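Local atomic coordinates of Lmo0547 protein (Listeria monocytogenes, PDB entry 4R9N), a protein that probably acts as a transcriptional regulator of the SorC/DeoR type, this part of it being the putative sugar-binding domain that would sense a carbohydrate effector. Residues K133-S136 against E137-E141; V152-P155 against Y156-S159; A233-A237 against G238-V242; A118-D122 against T123-T127. All coordinates share one frame; numbering follows the deposited sequence. Where two conformers were deposited one is given.

Interaction 1: K133-S136 against E137-E141; sequences KYIS and EVLEE
Tyr134 and Val138, one helical turn apart in helix 133-143, meet as a methyl group over an aromatic face. Val138 CG2 lies 3.9 Å from the centroid of the Tyr134 ring and 22° off its normal, displaced toward the rim, so that its nearest ring atom is Tyr134 CE2 at 3.7 Å. This is a CH-pi contact. It depends on both first torsions: the ring leaves with CG anti to the backbone N (chi1 -172°), while Val138 sets CG2 beside its own backbone N, directed back toward the preceding turn. Ile135 and Leu139 behave differently. Their side chains run side by side in the same direction, and Ile135 CG2 touches Leu139 CD1 at 4.0 Å. Four i to i+4 backbone bonds run beneath these pairs, the one from Leu139 N to Ile135 O measuring 2.9 Å. On the polar flank a water joins Ser136 to Glu140: it donates to Ser136 O and to Glu140 OE2, the latter at 2.8 Å, and in one of the two modelled conformers of Ser136, OG donates to it at 2.6 Å. The Glu140 carboxylate also forms a salt bridge with Lys143. The apolar flank faces the protein, where Val138 packs on Ile81 of strand 79-82 and the Tyr134 ring meets that of Tyr115. The helix is therefore amphipathic, with dispersion and CH-pi contacts on its inner side and a water-bridged, charged outer side. Ser136 O, already bonded to Glu140 N, takes a second donor from the water, as a carbonyl on a solvated helix face readily can.

Interaction 2: V152-P155 against Y156-S159; sequences VSSP and YNHS
The backbone runs extended through Ser154, bends at Pro155 and then passes through positive phi at both Asn157 and His158, which curls the chain back until Ser159 CB lies 3.3 Å from Ser154 O. Pro155 and Tyr156, neighbours in sequence, point their side chains the same way, and the proline presents its CG corner to the phenol ring. Pro155 CG stands over the middle of the Tyr156 ring, 3.6 Å from the centroid and only 7° off the normal, a centred CH-pi contact. The ring is brought there by its first torsion, which holds CG anti to the carbonyl carbon (chi1 -55°). Ser154 OG comes to the same ring obliquely, 3.6 Å from Tyr156 CD2, and also accepts a weak bond from Tyr156 N at 3.4 Å. The curl lies between strand 147-151 of the central parallel sheet and helix 160-163, with Ser159 at the N-cap position of that helix. In a Rossmann-like fold, loops of this kind follow the C-terminal ends of the parallel strands. Inside the bend a water donates to Pro155 O at 2.5 Å and accepts from Ser159 N at 3.0 Å, bridging the two limbs. Beyond the loop, the Tyr156 hydroxyl is hydrogen-bonded to the carbonyl of Val180, and its ring has a cation-pi partner in Arg176 of helix 169-177. Pro155 packs on Leu175 of the same helix and on Val180 and Asp183 of strand 180-184.

Interaction 3: A233-A237 against G238-V242; sequences AALNA and GLIDV
Ala234 and Leu239 are joined by the longer of two backbone bonds that end helix 228-236. Leu239 N donates to Ala234 O at 3.2 Å, almost in line with the carbonyl (C=O...N angle 164°). The shorter bond, from Gly238 N to Leu235 O at 3.1 Å, arrives instead from above the carbonyl plane, with an angle of 117° at the oxygen. These two bonds and the positive phi of Gly238 (72°) define a Schellman motif, in which the glycine takes up the left-handed turn that ends the helix. A water sits between the last turn and the departing chain, 2.7 Å from Leu235 O and 2.6 Å from Ile240 O, close to more acceptors than its two protons can serve.

The apolar contacts bring the next two side chains back onto the helix. Ile240 does most of this through two branches: CD1 touches Ala234 CB at 3.7 Å, and CG2, set anti to the backbone N, meets Leu235 CD2 at 3.9 Å where the two side chains cross obliquely. Leu239 reaches Ala234 as well, and its CG lies 4.1 Å from Ala237 CB.

The turn thus leads helix 228-236 into strand 242-246 of the parallel sheet. Around it, Ile240 rests on Ala220 of strand 217-221, Leu235 packs against Phe15 of helix 3-15, and Ala234 meets Ile184 of strand 180-184. Asp241 binds Val218 N through its carboxylate just before the strand begins.

Interaction 4: A118-D122 against T123-T127; sequences ALVED and TEMKT
Val120 packs closely against the first turn of helix 123-131. Its CG1 methyl lies 3.6 Å from Lys126 N and 3.8 Å from Met125 CB, which puts a branched side chain against the backbone of the turn. CG1 is held anti to the backbone N (chi1 -178°), the torsion that aims this methyl at the helix, and Val120 is buried. The same region holds the first i to i+4 bond of the helix, from Lys126 N to Asp122 O at 2.9 Å. One residue on, Thr127 OG1 folds back to Thr123 O at 2.6 Å, reaching that oxygen from the face opposite to Thr127 N. Thr123 OG1 has its partner in His203, and Lys126 NZ bonds weakly to Thr202 O.

The outer side is looser. Asp122, at the N-cap, turns its carboxylate over the first-turn amides, with OD1 accepting from both Glu124 N and Met125 N at 3.3 Å. Both bonds are weak, and the one from Glu124 is also strongly bent, with 122° at the hydrogen. The side chain of Met125, a selenomethionine, crosses that of Asp122 at about a right angle; they meet through Asp122 CB and Met125 CB at 3.9 Å, and the selenium end runs away from the loop.

Chemically, an acidic N-cap offers its charge to amides at the positive end of the helix dipole, which would be expected to favour the ionised carboxylate even though each individual bond is long, while Glu124 OE2, a like charge 5.5 Å from Asp122 OD1, would act weakly the other way.

How the interactions relate
Along the chain the order is interaction 4, 1, 2, 3, all within the putative sugar-binding domain. Interaction 4 opens helix 123-131 and interaction 1 lies on the next helix, 133-143, on the same side of the chain's centre; their centres are 16 Å apart and their nearest atoms about 7 Å. Interactions 2 and 3 have centres 18 Å apart and touch where Val152 CG2 packs 4.3 Å from Ile240 CD1. They meet the parallel sheet at different strand ends: interaction 2 leaves strand 147-151 and interaction 3 leads into strand 242-246. Thus the four join loops, a helix body and a helix end to one Rossmann-like sheet, the touching pair nearer the centre and interactions 4 and 1 at the periphery.

Interaction 1: K133-S136 against E137-E141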
ATOM      1  N   LYS A 133      20.485 -12.600  -7.855  1.00 43.01           N
ATOM      2  CA  LYS A 133      20.499 -11.413  -8.741  1.00 43.79           C
ATOM      3  C   LYS A 133      19.174 -10.997  -9.391  1.00 38.94           C
ATOM      4  O   LYS A 133      18.960  -9.820  -9.590  1.00 33.31           O
ATOM      5  CB  LYS A 133      21.595 -11.509  -9.813  1.00 49.85           C
ATOM      6  CG  LYS A 133      21.256 -12.411 -10.982  1.00 55.28           C
ATOM      7  CD  LYS A 133      22.503 -13.047 -11.600  1.00 59.63           C
ATOM      8  CE  LYS A 133      23.029 -14.194 -10.738  1.00 61.49           C
ATOM      9  NZ  LYS A 133      24.277 -14.796 -11.305  1.00 63.78           N
ATOM     10  N   TYR A 134      18.278 -11.896  -9.772  1.00 39.73           N
ATOM     11  CA  TYR A 134      17.024 -11.344 -10.313  1.00 41.46           C
ATOM     12  C   TYR A 134      16.165 -10.804  -9.181  1.00 33.89           C
ATOM     13  O   TYR A 134      15.521  -9.775  -9.378  1.00 34.58           O
ATOM     14  CB  TYR A 134      16.281 -12.239 -11.329  1.00 49.01           C
ATOM     15  CG  TYR A 134      15.043 -11.590 -12.061  1.00 57.44           C
ATOM     16  CD1 TYR A 134      15.134 -10.798 -13.245  1.00 60.66           C
ATOM     17  CD2 TYR A 134      13.779 -11.823 -11.583  1.00 62.79           C
ATOM     18  CE1 TYR A 134      13.964 -10.260 -13.869  1.00 60.56           C
ATOM     19  CE2 TYR A 134      12.623 -11.297 -12.184  1.00 60.39           C
ATOM     20  CZ  TYR A 134      12.678 -10.530 -13.321  1.00 58.82           C
ATOM     21  OH  TYR A 134      11.402 -10.094 -13.790  1.00 44.23           O
ATOM     22  N   ILE A 135      16.218 -11.382  -7.981  1.00 28.30           N
ATOM     23  CA  ILE A 135      15.482 -10.785  -6.869  1.00 25.86           C
ATOM     24  C   ILE A 135      16.036  -9.397  -6.542  1.00 26.12           C
ATOM     25  O   ILE A 135      15.298  -8.403  -6.424  1.00 21.33           O
ATOM     26  CB  ILE A 135      15.583 -11.666  -5.645  1.00 27.26           C
ATOM     27  CG1 ILE A 135      14.804 -12.941  -5.940  1.00 30.48           C
ATOM     28  CG2 ILE A 135      15.050 -10.959  -4.440  1.00 26.47           C
ATOM     29  CD1 ILE A 135      15.060 -14.035  -4.959  1.00 33.89           C
ATOM     30  N   SER A 136      17.364  -9.324  -6.401  1.00 23.87           N
ATOM     31  CA  SER A 136      17.994  -8.058  -6.090  0.70 26.57           C
ATOM     32  C   SER A 136      17.638  -7.009  -7.166  1.00 24.36           C
ATOM     33  O   SER A 136      17.385  -5.873  -6.838  1.00 25.12           O
ATOM     34  CB  SER A 136      19.531  -8.192  -5.989  0.70 28.48           C
ATOM     35  OG  SER A 136      20.062  -6.940  -5.553  0.70 33.59           O
ATOM     36  N   GLU A 137      17.638  -7.379  -8.440  1.00 26.25           N
ATOM     37  CA  GLU A 137      17.348  -6.365  -9.442  0.60 26.88           C
ATOM     38  C   GLU A 137      15.919  -5.863  -9.396  1.00 26.00           C
ATOM     39  O   GLU A 137      15.688  -4.654  -9.582  1.00 22.71           O
ATOM     40  CB  GLU A 137      17.684  -6.792 -10.860  0.60 32.27           C
ATOM     41  CG  GLU A 137      17.112  -5.852 -11.953  0.60 36.71           C
ATOM     42  CD  GLU A 137      17.503  -4.336 -11.905  0.60 40.42           C
ATOM     43  OE1 GLU A 137      17.901  -3.733 -10.862  0.60 39.47           O
ATOM     44  OE2 GLU A 137      17.369  -3.697 -12.977  0.60 43.98           O
ATOM     45  N   VAL A 138      14.963  -6.744  -9.115  1.00 21.15           N
ATOM     46  CA  VAL A 138      13.594  -6.270  -8.978  1.00 20.20           C
ATOM     47  C   VAL A 138      13.415  -5.409  -7.719  1.00 19.21           C
ATOM     48  O   VAL A 138      12.668  -4.418  -7.777  1.00 19.52           O
ATOM     49  CB  VAL A 138      12.618  -7.452  -9.056  1.00 19.30           C
ATOM     50  CG1 VAL A 138      11.186  -6.977  -8.794  1.00 20.12           C
ATOM     51  CG2 VAL A 138      12.700  -8.082 -10.452  1.00 21.73           C
ATOM     52  N   LEU A 139      14.044  -5.762  -6.605  1.00 18.38           N
ATOM     53  CA  LEU A 139      14.000  -4.910  -5.449  1.00 18.82           C
ATOM     54  C   LEU A 139      14.574  -3.543  -5.779  1.00 19.97           C
ATOM     55  O   LEU A 139      14.029  -2.536  -5.341  1.00 19.27           O
ATOM     56  CB  LEU A 139      14.691  -5.513  -4.230  1.00 20.55           C
ATOM     57  CG  LEU A 139      14.079  -6.794  -3.651  1.00 22.41           C
ATOM     58  CD1 LEU A 139      14.997  -7.376  -2.563  1.00 23.22           C
ATOM     59  CD2 LEU A 139      12.675  -6.500  -3.163  1.00 22.33           C
ATOM     60  N   GLU A 140      15.728  -3.489  -6.480  1.00 21.62           N
ATOM     61  CA  GLU A 140      16.287  -2.173  -6.792  1.00 22.87           C
ATOM     62  C   GLU A 140      15.411  -1.342  -7.717  1.00 21.68           C
ATOM     63  O   GLU A 140      15.292  -0.119  -7.565  1.00 22.93           O
ATOM     64  CB  GLU A 140      17.679  -2.330  -7.392  1.00 25.95           C
ATOM     65  CG  GLU A 140      18.707  -2.870  -6.406  1.00 30.02           C
ATOM     66  CD  GLU A 140      18.898  -1.976  -5.192  1.00 35.62           C
ATOM     67  OE1 GLU A 140      18.701  -0.718  -5.268  1.00 37.41           O
ATOM     68  OE2 GLU A 140      19.239  -2.554  -4.147  1.00 40.52           O
ATOM     69  N   GLU A 141      14.790  -1.987  -8.686  1.00 21.03           N
ATOM     70  CA  GLU A 141      13.765  -1.345  -9.541  1.00 22.76           C
ATOM     71  C   GLU A 141      12.599  -0.820  -8.741  1.00 21.30           C
ATOM     72  O   GLU A 141      12.144   0.308  -8.983  1.00 20.83           O
ATOM     73  CB  GLU A 141      13.304  -2.295 -10.650  1.00 27.45           C
ATOM     74  CG  GLU A 141      14.376  -2.487 -11.693  1.00 32.49           C
ATOM     75  CD  GLU A 141      14.244  -3.717 -12.606  1.00 41.62           C
ATOM     76  OE1 GLU A 141      13.311  -4.546 -12.469  1.00 45.08           O
ATOM     77  OE2 GLU A 141      15.165  -3.894 -13.451  1.00 49.51           O
TER
HETATM   78  O   HOH W   1      18.763  -5.284  -4.092  1.00 47.39           O

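Interaction 2: V152-P155 against Y156-S159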
ATOM      1  N   VAL A 152      -2.920   0.707   3.702  1.00 20.52           N
ATOM      2  CA  VAL A 152      -2.454   0.887   5.064  1.00 23.27           C
ATOM      3  C   VAL A 152      -3.326  -0.053   5.906  1.00 24.02           C
ATOM      4  O   VAL A 152      -4.553  -0.097   5.745  1.00 23.30           O
ATOM      5  CB  VAL A 152      -2.602   2.332   5.592  1.00 24.50           C
ATOM      6  CG1 VAL A 152      -2.051   2.435   7.022  1.00 27.65           C
ATOM      7  CG2 VAL A 152      -1.915   3.306   4.686  1.00 26.87           C
ATOM      8  N   SER A 153      -2.724  -0.844   6.776  1.00 23.71           N
ATOM      9  CA  SER A 153      -3.541  -1.761   7.557  1.00 26.57           C
ATOM     10  C   SER A 153      -3.152  -1.751   9.020  1.00 26.80           C
ATOM     11  O   SER A 153      -2.201  -1.106   9.418  1.00 23.15           O
ATOM     12  CB  SER A 153      -3.437  -3.170   6.965  1.00 31.40           C
ATOM     13  OG  SER A 153      -4.386  -4.009   7.630  1.00 41.06           O
ATOM     14  N   SER A 154      -3.955  -2.430   9.824  1.00 28.03           N
ATOM     15  CA  SER A 154      -3.713  -2.539  11.250  1.00 29.76           C
ATOM     16  C   SER A 154      -3.674  -4.029  11.443  1.00 28.94           C
ATOM     17  O   SER A 154      -4.580  -4.699  10.970  1.00 32.00           O
ATOM     18  CB  SER A 154      -4.865  -1.920  12.041  1.00 34.03           C
ATOM     19  OG  SER A 154      -4.801  -2.307  13.405  1.00 35.22           O
ATOM     20  N   PRO A 155      -2.655  -4.554  12.150  1.00 27.76           N
ATOM     21  CA  PRO A 155      -2.596  -5.979  12.350  1.00 30.75           C
ATOM     22  C   PRO A 155      -3.605  -6.515  13.364  1.00 31.98           C
ATOM     23  O   PRO A 155      -3.597  -7.690  13.581  1.00 35.42           O
ATOM     24  CB  PRO A 155      -1.198  -6.190  12.926  1.00 30.55           C
ATOM     25  CG  PRO A 155      -0.939  -4.953  13.716  1.00 29.03           C
ATOM     26  CD  PRO A 155      -1.553  -3.870  12.852  1.00 28.76           C
ATOM     27  N   TYR A 156      -4.448  -5.671  13.953  1.00 31.76           N
ATOM     28  CA  TYR A 156      -5.263  -6.057  15.106  1.00 33.21           C
ATOM     29  C   TYR A 156      -6.730  -6.265  14.727  1.00 40.09           C
ATOM     30  O   TYR A 156      -7.128  -6.038  13.594  1.00 36.21           O
ATOM     31  CB  TYR A 156      -5.157  -4.983  16.186  1.00 31.52           C
ATOM     32  CG  TYR A 156      -3.744  -4.676  16.602  1.00 29.83           C
ATOM     33  CD1 TYR A 156      -2.862  -5.720  17.019  1.00 29.45           C
ATOM     34  CD2 TYR A 156      -3.239  -3.376  16.521  1.00 28.95           C
ATOM     35  CE1 TYR A 156      -1.536  -5.443  17.372  1.00 27.63           C
ATOM     36  CE2 TYR A 156      -1.911  -3.094  16.890  1.00 28.14           C
ATOM     37  CZ  TYR A 156      -1.063  -4.141  17.328  1.00 28.34           C
ATOM     38  OH  TYR A 156       0.262  -3.860  17.671  1.00 25.94           O
ATOM     39  N   ASN A 157      -7.531  -6.702  15.688  1.00 46.33           N
ATOM     40  CA  ASN A 157      -8.966  -6.980  15.430  1.00 59.02           C
ATOM     41  C   ASN A 157      -9.252  -7.725  14.107  1.00 59.89           C
ATOM     42  O   ASN A 157      -9.941  -7.213  13.225  1.00 60.13           O
ATOM     43  CB  ASN A 157      -9.866  -5.709  15.557  1.00 64.01           C
ATOM     44  CG  ASN A 157      -9.082  -4.402  15.584  1.00 65.24           C
ATOM     45  OD1 ASN A 157      -8.719  -3.912  16.660  1.00 70.36           O
ATOM     46  ND2 ASN A 157      -8.848  -3.813  14.408  1.00 64.02           N
ATOM     47  N   HIS A 158      -8.698  -8.933  13.998  1.00 63.84           N
ATOM     48  CA  HIS A 158      -8.975  -9.881  12.897  1.00 67.59           C
ATOM     49  C   HIS A 158      -8.759  -9.323  11.472  1.00 63.21           C
ATOM     50  O   HIS A 158      -9.678  -9.248  10.659  1.00 61.63           O
ATOM     51  CB  HIS A 158     -10.364 -10.532  13.089  1.00 72.37           C
ATOM     52  CG  HIS A 158     -10.474 -11.319  14.365  1.00 78.28           C
ATOM     53  ND1 HIS A 158      -9.499 -12.208  14.776  1.00 80.46           N
ATOM     54  CD2 HIS A 158     -11.427 -11.338  15.330  1.00 81.97           C
ATOM     55  CE1 HIS A 158      -9.851 -12.745  15.932  1.00 83.05           C
ATOM     56  NE2 HIS A 158     -11.019 -12.238  16.288  1.00 84.77           N
ATOM     57  N   SER A 159      -7.503  -8.980  11.188  1.00 59.39           N
ATOM     58  CA  SER A 159      -7.097  -8.418   9.897  1.00 54.63           C
ATOM     59  C   SER A 159      -6.880  -9.488   8.824  1.00 51.64           C
ATOM     60  O   SER A 159      -6.812 -10.683   9.128  1.00 48.20           O
ATOM     61  CB  SER A 159      -5.794  -7.628  10.052  1.00 53.27           C
ATOM     62  OG  SER A 159      -4.692  -8.505  10.236  1.00 55.05           O
TER
HETATM   63  O   HOH W   2      -5.496  -9.292  13.410  1.00 40.22           O

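Interaction 3: A233-A237 against G238-V242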
ATOM      1  N   ALA A 233      -0.756   7.813  11.847  1.00 26.21           N
ATOM      2  CA  ALA A 233       0.657   7.703  12.073  1.00 26.22           C
ATOM      3  C   ALA A 233       1.460   7.737  10.775  1.00 24.71           C
ATOM      4  O   ALA A 233       2.543   8.355  10.700  1.00 23.77           O
ATOM      5  CB  ALA A 233       0.956   6.421  12.876  1.00 26.68           C
ATOM      6  N   ALA A 234       0.978   7.039   9.751  1.00 22.37           N
ATOM      7  CA  ALA A 234       1.682   7.046   8.505  1.00 22.66           C
ATOM      8  C   ALA A 234       1.765   8.439   7.870  1.00 21.29           C
ATOM      9  O   ALA A 234       2.799   8.827   7.290  1.00 21.72           O
ATOM     10  CB  ALA A 234       1.023   6.056   7.545  1.00 22.23           C
ATOM     11  N   LEU A 235       0.663   9.131   7.930  1.00 22.28           N
ATOM     12  CA  LEU A 235       0.532  10.482   7.361  1.00 24.91           C
ATOM     13  C   LEU A 235       1.426  11.464   8.094  1.00 28.08           C
ATOM     14  O   LEU A 235       2.162  12.201   7.446  1.00 26.33           O
ATOM     15  CB  LEU A 235      -0.895  11.003   7.428  1.00 24.98           C
ATOM     16  CG  LEU A 235      -1.874  10.375   6.465  1.00 25.17           C
ATOM     17  CD1 LEU A 235      -3.313  10.684   6.824  1.00 27.36           C
ATOM     18  CD2 LEU A 235      -1.541  10.760   5.024  1.00 26.10           C
ATOM     19  N   ASN A 236       1.432  11.386   9.424  1.00 29.98           N
ATOM     20  CA  ASN A 236       2.334  12.244  10.253  1.00 34.42           C
ATOM     21  C   ASN A 236       3.829  12.035  10.006  1.00 35.00           C
ATOM     22  O   ASN A 236       4.614  13.006  10.061  1.00 33.28           O
ATOM     23  CB  ASN A 236       2.027  12.065  11.759  1.00 38.08           C
ATOM     24  CG  ASN A 236       0.662  12.637  12.144  1.00 44.39           C
ATOM     25  OD1 ASN A 236       0.104  13.475  11.436  1.00 43.88           O
ATOM     26  ND2 ASN A 236       0.123  12.183  13.261  1.00 51.93           N
ATOM     27  N   ALA A 237       4.211  10.795   9.690  1.00 26.64           N
ATOM     28  CA  ALA A 237       5.577  10.451   9.377  1.00 28.92           C
ATOM     29  C   ALA A 237       5.996  10.798   7.962  1.00 29.93           C
ATOM     30  O   ALA A 237       7.136  10.556   7.582  1.00 29.45           O
ATOM     31  CB  ALA A 237       5.781   8.956   9.594  1.00 28.44           C
ATOM     32  N   GLY A 238       5.083  11.311   7.142  1.00 29.93           N
ATOM     33  CA  GLY A 238       5.436  11.683   5.793  1.00 29.87           C
ATOM     34  C   GLY A 238       5.671  10.508   4.878  1.00 28.39           C
ATOM     35  O   GLY A 238       6.442  10.596   3.930  1.00 29.89           O
ATOM     36  N   LEU A 239       5.058   9.378   5.161  1.00 25.64           N
ATOM     37  CA  LEU A 239       5.269   8.212   4.290  1.00 25.85           C
ATOM     38  C   LEU A 239       4.424   8.302   3.002  1.00 25.86           C
ATOM     39  O   LEU A 239       4.664   7.540   2.072  1.00 26.87           O
ATOM     40  CB  LEU A 239       4.851   6.959   4.988  1.00 26.29           C
ATOM     41  CG  LEU A 239       5.677   6.652   6.228  1.00 28.13           C
ATOM     42  CD1 LEU A 239       5.155   5.428   6.973  1.00 27.69           C
ATOM     43  CD2 LEU A 239       7.143   6.451   5.786  1.00 29.63           C
ATOM     44  N   ILE A 240       3.417   9.179   3.010  1.00 24.29           N
ATOM     45  CA  ILE A 240       2.350   9.201   2.014  1.00 23.19           C
ATOM     46  C   ILE A 240       2.244  10.601   1.467  1.00 26.41           C
ATOM     47  O   ILE A 240       2.184  11.583   2.196  1.00 28.77           O
ATOM     48  CB  ILE A 240       0.995   8.834   2.634  1.00 23.70           C
ATOM     49  CG1 ILE A 240       0.992   7.383   3.040  1.00 25.95           C
ATOM     50  CG2 ILE A 240      -0.188   9.185   1.708  1.00 24.23           C
ATOM     51  CD1 ILE A 240      -0.016   7.083   4.136  1.00 30.14           C
ATOM     52  N   ASP A 241       2.089  10.672   0.167  1.00 23.42           N
ATOM     53  CA  ASP A 241       1.950  11.943  -0.578  1.00 25.31           C
ATOM     54  C   ASP A 241       0.533  12.233  -1.049  1.00 22.16           C
ATOM     55  O   ASP A 241       0.123  13.402  -1.117  1.00 23.56           O
ATOM     56  CB  ASP A 241       2.922  11.955  -1.751  1.00 26.23           C
ATOM     57  CG  ASP A 241       4.369  11.770  -1.298  1.00 31.20           C
ATOM     58  OD1 ASP A 241       4.840  12.644  -0.489  1.00 36.97           O
ATOM     59  OD2 ASP A 241       5.043  10.757  -1.708  1.00 26.56           O
ATOM     60  N   VAL A 242      -0.220  11.185  -1.365  1.00 20.12           N
ATOM     61  CA  VAL A 242      -1.532  11.325  -1.934  1.00 19.46           C
ATOM     62  C   VAL A 242      -2.379  10.263  -1.219  1.00 20.06           C
ATOM     63  O   VAL A 242      -1.986   9.042  -1.104  1.00 17.76           O
ATOM     64  CB  VAL A 242      -1.511  11.012  -3.464  1.00 21.12           C
ATOM     65  CG1 VAL A 242      -2.924  10.972  -4.031  1.00 22.66           C
ATOM     66  CG2 VAL A 242      -0.599  11.996  -4.241  1.00 21.54           C
TER
HETATM   67  O   HOH W   3       2.472  11.620   4.821  1.00 34.80           O

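Interaction 4: A118-D122 against T123-T127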
ATOM      1  N   ALA A 118       7.007 -13.360   0.529  1.00 25.57           N
ATOM      2  CA  ALA A 118       7.058 -12.115   1.271  1.00 25.48           C
ATOM      3  C   ALA A 118       7.817 -12.187   2.589  1.00 27.55           C
ATOM      4  O   ALA A 118       8.478 -11.219   2.999  1.00 24.55           O
ATOM      5  CB  ALA A 118       5.631 -11.650   1.573  1.00 28.43           C
ATOM      6  N   LEU A 119       7.610 -13.296   3.316  1.00 26.46           N
ATOM      7  CA  LEU A 119       8.078 -13.406   4.709  1.00 28.76           C
ATOM      8  C   LEU A 119       8.816 -14.708   4.761  1.00 29.24           C
ATOM      9  O   LEU A 119       8.208 -15.743   4.490  1.00 30.21           O
ATOM     10  CB  LEU A 119       6.914 -13.406   5.728  1.00 29.06           C
ATOM     11  CG  LEU A 119       7.288 -13.638   7.222  1.00 30.99           C
ATOM     12  CD1 LEU A 119       8.282 -12.613   7.679  1.00 30.98           C
ATOM     13  CD2 LEU A 119       6.073 -13.596   8.128  1.00 32.96           C
ATOM     14  N   VAL A 120      10.118 -14.644   5.057  1.00 25.92           N
ATOM     15  CA  VAL A 120      10.954 -15.812   5.229  1.00 27.19           C
ATOM     16  C   VAL A 120      11.541 -15.741   6.643  1.00 27.70           C
ATOM     17  O   VAL A 120      12.455 -14.974   6.916  1.00 26.37           O
ATOM     18  CB  VAL A 120      12.021 -15.780   4.149  1.00 28.88           C
ATOM     19  CG1 VAL A 120      12.933 -16.974   4.206  1.00 31.48           C
ATOM     20  CG2 VAL A 120      11.328 -15.734   2.772  1.00 32.20           C
ATOM     21  N   GLU A 121      10.996 -16.541   7.546  1.00 31.41           N
ATOM     22  CA  GLU A 121      11.439 -16.642   8.941  0.60 31.80           C
ATOM     23  C   GLU A 121      12.840 -17.245   9.075  1.00 31.20           C
ATOM     24  O   GLU A 121      13.552 -17.006  10.024  1.00 30.81           O
ATOM     25  CB  GLU A 121      10.473 -17.531   9.735  0.60 35.53           C
ATOM     26  CG  GLU A 121       9.055 -16.995   9.827  0.60 38.12           C
ATOM     27  CD  GLU A 121       8.108 -17.959  10.530  0.60 39.81           C
ATOM     28  OE1 GLU A 121       7.064 -17.473  11.007  0.60 45.05           O
ATOM     29  OE2 GLU A 121       8.399 -19.175  10.612  0.60 38.65           O
ATOM     30  N   ASP A 122      13.235 -18.053   8.110  1.00 31.09           N
ATOM     31  CA  ASP A 122      14.567 -18.648   8.141  1.00 33.15           C
ATOM     32  C   ASP A 122      15.567 -17.582   7.714  1.00 31.87           C
ATOM     33  O   ASP A 122      15.657 -17.253   6.539  1.00 29.11           O
ATOM     34  CB  ASP A 122      14.603 -19.833   7.199  1.00 35.16           C
ATOM     35  CG  ASP A 122      15.876 -20.661   7.291  1.00 37.84           C
ATOM     36  OD1 ASP A 122      16.983 -20.149   7.419  1.00 35.28           O
ATOM     37  OD2 ASP A 122      15.757 -21.890   7.114  1.00 42.93           O
ATOM     38  N   THR A 123      16.333 -17.072   8.675  1.00 29.47           N
ATOM     39  CA  THR A 123      17.178 -15.925   8.416  1.00 31.24           C
ATOM     40  C   THR A 123      18.234 -16.154   7.307  1.00 32.84           C
ATOM     41  O   THR A 123      18.508 -15.262   6.472  1.00 33.49           O
ATOM     42  CB  THR A 123      17.887 -15.551   9.725  1.00 34.42           C
ATOM     43  OG1 THR A 123      16.889 -15.346  10.771  1.00 29.62           O
ATOM     44  CG2 THR A 123      18.711 -14.296   9.511  1.00 33.87           C
ATOM     45  N   GLU A 124      18.797 -17.350   7.307  1.00 34.10           N
ATOM     46  CA  GLU A 124      19.821 -17.727   6.322  1.00 38.44           C
ATOM     47  C   GLU A 124      19.199 -17.810   4.910  1.00 35.56           C
ATOM     48  O   GLU A 124      19.810 -17.413   3.890  1.00 33.34           O
ATOM     49  CB  GLU A 124      20.456 -19.049   6.786  1.00 42.81           C
ATOM     50  CG  GLU A 124      21.671 -19.503   6.002  1.00 48.42           C
ATOM     51  CD  GLU A 124      22.209 -20.849   6.477  1.00 55.72           C
ATOM     52  OE1 GLU A 124      22.424 -21.706   5.580  1.00 55.08           O
ATOM     53  OE2 GLU A 124      22.413 -21.051   7.718  1.00 54.85           O
HETATM   54  N   MSE A 125      17.978 -18.321   4.848  1.00 31.96           N
HETATM   55  CA  MSE A 125      17.274 -18.441   3.539  1.00 34.45           C
HETATM   56  C   MSE A 125      16.922 -17.067   3.043  1.00 34.90           C
HETATM   57  O   MSE A 125      17.058 -16.788   1.848  1.00 33.13           O
HETATM   58  CB  MSE A 125      15.974 -19.235   3.609  1.00 36.45           C
HETATM   59  CG  MSE A 125      15.412 -19.563   2.230  1.00 40.61           C
HETATM   60 SE   MSE A 125      13.835 -20.734   2.478  0.65 46.57          SE
HETATM   61  CE  MSE A 125      13.676 -21.389   0.635  1.00 47.21           C
ATOM     62  N   LYS A 126      16.457 -16.235   3.970  1.00 31.51           N
ATOM     63  CA  LYS A 126      16.052 -14.852   3.668  1.00 36.21           C
ATOM     64  C   LYS A 126      17.260 -14.185   3.042  1.00 36.94           C
ATOM     65  O   LYS A 126      17.176 -13.545   1.992  1.00 36.84           O
ATOM     66  CB  LYS A 126      15.556 -14.134   4.949  1.00 37.97           C
ATOM     67  CG  LYS A 126      15.768 -12.586   5.067  1.00 42.42           C
ATOM     68  CD  LYS A 126      15.081 -11.809   3.979  1.00 43.25           C
ATOM     69  CE  LYS A 126      14.697 -10.381   4.347  1.00 37.60           C
ATOM     70  NZ  LYS A 126      15.793  -9.409   4.549  1.00 36.79           N
ATOM     71  N   THR A 127      18.399 -14.386   3.676  1.00 41.12           N
ATOM     72  CA  THR A 127      19.630 -13.761   3.217  1.00 43.05           C
ATOM     73  C   THR A 127      20.088 -14.214   1.838  1.00 41.28           C
ATOM     74  O   THR A 127      20.466 -13.366   1.042  1.00 43.86           O
ATOM     75  CB  THR A 127      20.766 -13.992   4.219  1.00 45.81           C
ATOM     76  OG1 THR A 127      20.325 -13.621   5.537  1.00 44.00           O
ATOM     77  CG2 THR A 127      21.992 -13.181   3.812  1.00 45.91           C
TER